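Local coordinates for protein beta-porphyranase B (PDB 4AWD) that cleaves the sulfated red-algal polysaccharide porphyran at the beta-1,4 linkages between D-galactose and L-galactose-6-sulfate, acting as a family 16 glycoside hydrolase, at residues M203-T207 / M262-P267. Residues are numbered along the deposited sequence; the frame is centred on the assembly and turned at random.
Sequences MNSNT and MYTIKP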
loop_
_atom_site.group_PDB
_atom_site.type_symbol
_atom_site.label_atom_id
_atom_site.label_comp_id
_atom_site.label_asym_id
_atom_site.label_seq_id
_atom_site.Cartn_x
_atom_site.Cartn_y
_atom_site.Cartn_z
ATOM N N MET A 203 -2.364 -10.735 -8.361
ATOM C CA MET A 203 -1.876 -9.353 -8.324
ATOM C C MET A 203 -3.072 -8.482 -7.991
ATOM O O MET A 203 -3.729 -7.927 -8.880
ATOM C CB MET A 203 -1.275 -8.968 -9.686
ATOM C CG MET A 203 -0.555 -7.620 -9.766
ATOM S SD MET A 203 0.957 -7.577 -8.782
ATOM C CE MET A 203 1.402 -5.846 -8.895
ATOM N N ASN A 204 -3.386 -8.412 -6.699
ATOM C CA ASN A 204 -4.444 -7.530 -6.213
ATOM C C ASN A 204 -3.968 -6.078 -6.100
ATOM O O ASN A 204 -3.336 -5.688 -5.121
ATOM C CB ASN A 204 -4.991 -8.031 -4.878
ATOM C CG ASN A 204 -5.160 -9.524 -4.849
ATOM O OD1 ASN A 204 -5.970 -10.085 -5.594
ATOM N ND2 ASN A 204 -4.391 -10.187 -3.988
ATOM N N SER A 205 -4.260 -5.290 -7.123
ATOM C CA SER A 205 -3.905 -3.875 -7.133
ATOM C C SER A 205 -5.219 -3.163 -7.256
ATOM O O SER A 205 -6.235 -3.819 -7.503
ATOM C CB SER A 205 -3.020 -3.547 -8.328
ATOM O OG SER A 205 -1.854 -4.343 -8.301
ATOM N N ASN A 206 -5.227 -1.843 -7.076
ATOM C CA ASN A 206 -6.481 -1.128 -7.103
ATOM C C ASN A 206 -6.299 0.379 -7.076
ATOM O O ASN A 206 -5.222 0.879 -6.738
ATOM C CB ASN A 206 -7.336 -1.572 -5.906
ATOM C CG ASN A 206 -8.827 -1.621 -6.217
ATOM O OD1 ASN A 206 -9.286 -1.154 -7.266
ATOM N ND2 ASN A 206 -9.597 -2.179 -5.280
ATOM N N THR A 207 -7.364 1.093 -7.434
ATOM C CA THR A 207 -7.412 2.537 -7.327
ATOM C C THR A 207 -8.717 2.933 -6.664
ATOM O O THR A 207 -9.759 2.305 -6.893
ATOM C CB THR A 207 -7.408 3.207 -8.701
ATOM O OG1 THR A 207 -8.639 2.902 -9.381
ATOM C CG2 THR A 207 -6.197 2.759 -9.549
ATOM N N MET A 262 1.326 -6.395 -15.964
ATOM C CA MET A 262 0.174 -7.218 -15.600
ATOM C C MET A 262 -1.150 -6.697 -16.168
ATOM O O MET A 262 -1.857 -7.439 -16.840
ATOM C CB MET A 262 0.098 -7.406 -14.088
ATOM C CG MET A 262 1.351 -8.062 -13.521
ATOM S SD MET A 262 1.442 -9.811 -13.957
ATOM C CE MET A 262 0.377 -10.530 -12.699
ATOM N N TYR A 263 -1.462 -5.426 -15.916
ATOM C CA TYR A 263 -2.661 -4.777 -16.433
ATOM C C TYR A 263 -2.669 -3.295 -16.062
ATOM O O TYR A 263 -1.829 -2.821 -15.294
ATOM C CB TYR A 263 -3.950 -5.460 -15.921
ATOM C CG TYR A 263 -4.010 -5.564 -14.415
ATOM C CD1 TYR A 263 -4.427 -4.477 -13.640
ATOM C CD2 TYR A 263 -3.637 -6.743 -13.756
ATOM C CE1 TYR A 263 -4.474 -4.556 -12.247
ATOM C CE2 TYR A 263 -3.681 -6.828 -12.369
ATOM C CZ TYR A 263 -4.099 -5.724 -11.623
ATOM O OH TYR A 263 -4.141 -5.793 -10.257
ATOM N N THR A 264 -3.646 -2.582 -16.613
ATOM C CA THR A 264 -3.842 -1.160 -16.392
ATOM C C THR A 264 -5.119 -0.910 -15.601
ATOM O O THR A 264 -6.100 -1.663 -15.718
ATOM C CB THR A 264 -3.974 -0.450 -17.741
ATOM O OG1 THR A 264 -2.779 -0.664 -18.503
ATOM C CG2 THR A 264 -4.182 1.035 -17.569
ATOM N N ILE A 265 -5.113 0.145 -14.792
ATOM C CA ILE A 265 -6.365 0.676 -14.300
ATOM C C ILE A 265 -6.457 2.149 -14.644
ATOM O O ILE A 265 -5.570 2.929 -14.293
ATOM C CB ILE A 265 -6.568 0.458 -12.776
ATOM C CG1 ILE A 265 -6.516 -1.035 -12.423
ATOM C CG2 ILE A 265 -7.884 1.084 -12.327
ATOM C CD1 ILE A 265 -6.652 -1.337 -10.936
ATOM N N LYS A 266 -7.521 2.524 -15.348
ATOM C CA LYS A 266 -7.863 3.926 -15.513
ATOM C C LYS A 266 -8.790 4.288 -14.359
ATOM O O LYS A 266 -9.924 3.813 -14.324
ATOM C CB LYS A 266 -8.561 4.171 -16.857
ATOM C CG LYS A 266 -7.903 3.502 -18.084
ATOM C CD LYS A 266 -6.639 4.197 -18.562
ATOM C CE LYS A 266 -6.928 5.235 -19.648
ATOM N NZ LYS A 266 -5.738 6.146 -19.886
ATOM N N PRO A 267 -8.314 5.103 -13.391
ATOM C CA PRO A 267 -9.194 5.440 -12.263
ATOM C C PRO A 267 -10.402 6.225 -12.761
ATOM O O PRO A 267 -10.323 6.898 -13.803
ATOM C CB PRO A 267 -8.309 6.307 -11.354
ATOM C CG PRO A 267 -6.915 6.019 -11.761
ATOM C CD PRO A 267 -6.984 5.725 -13.243
#
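Tyr263 reaches across from strand 262-265 to the backbone of Met203, joining the two layers of the beta-sandwich (jelly-roll) fold of glycoside hydrolase family 16. The short strand axes run at 14° to each other, 8.3 Å apart at closest approach, and side chains fill the space between the layers.

The polar part of the contact is one phenol. Tyr263 OH donates to Met203 O at 2.6 Å, the acceptor lying in the plane of the ring at its edge, while the hydroxyl stands 32° off the plane of the carbonyl. With CG between its own backbone N and carbonyl carbon (chi1 54°), the ring is swung over toward segment 203-207. Ser205 CB also comes up to that hydroxyl, and Ser205 OG is hydrogen-bonded to Ile179 O of the adjoining strand 168-182. Asn204, whose CB points away from this interface, gives its ND2 to the backbone oxygens of Glu181, probably the proton donor, and Trp199.

The rest is van der Waals packing, mostly between apolar groups. Met203 CG sits 4.1 Å from Tyr263 CE2, and the methyl CE of Met262, carried there by bends at chi2 and chi3, meets Met203 CB at 3.8 Å. Farther along, Ile265 CD1 lies against Asn206 CA, and Phe255 of strand 252-257 touches both Ser205 and Ile265. At the far end Thr207 and Ile265 meet tip to tip, and the ring of Pro267 closes on Thr207. Both branches of Thr207 rest on one methyl: Ile265 CG2 is 3.5 Å from Thr207 OG1 and 3.7 Å from Thr207 CG2.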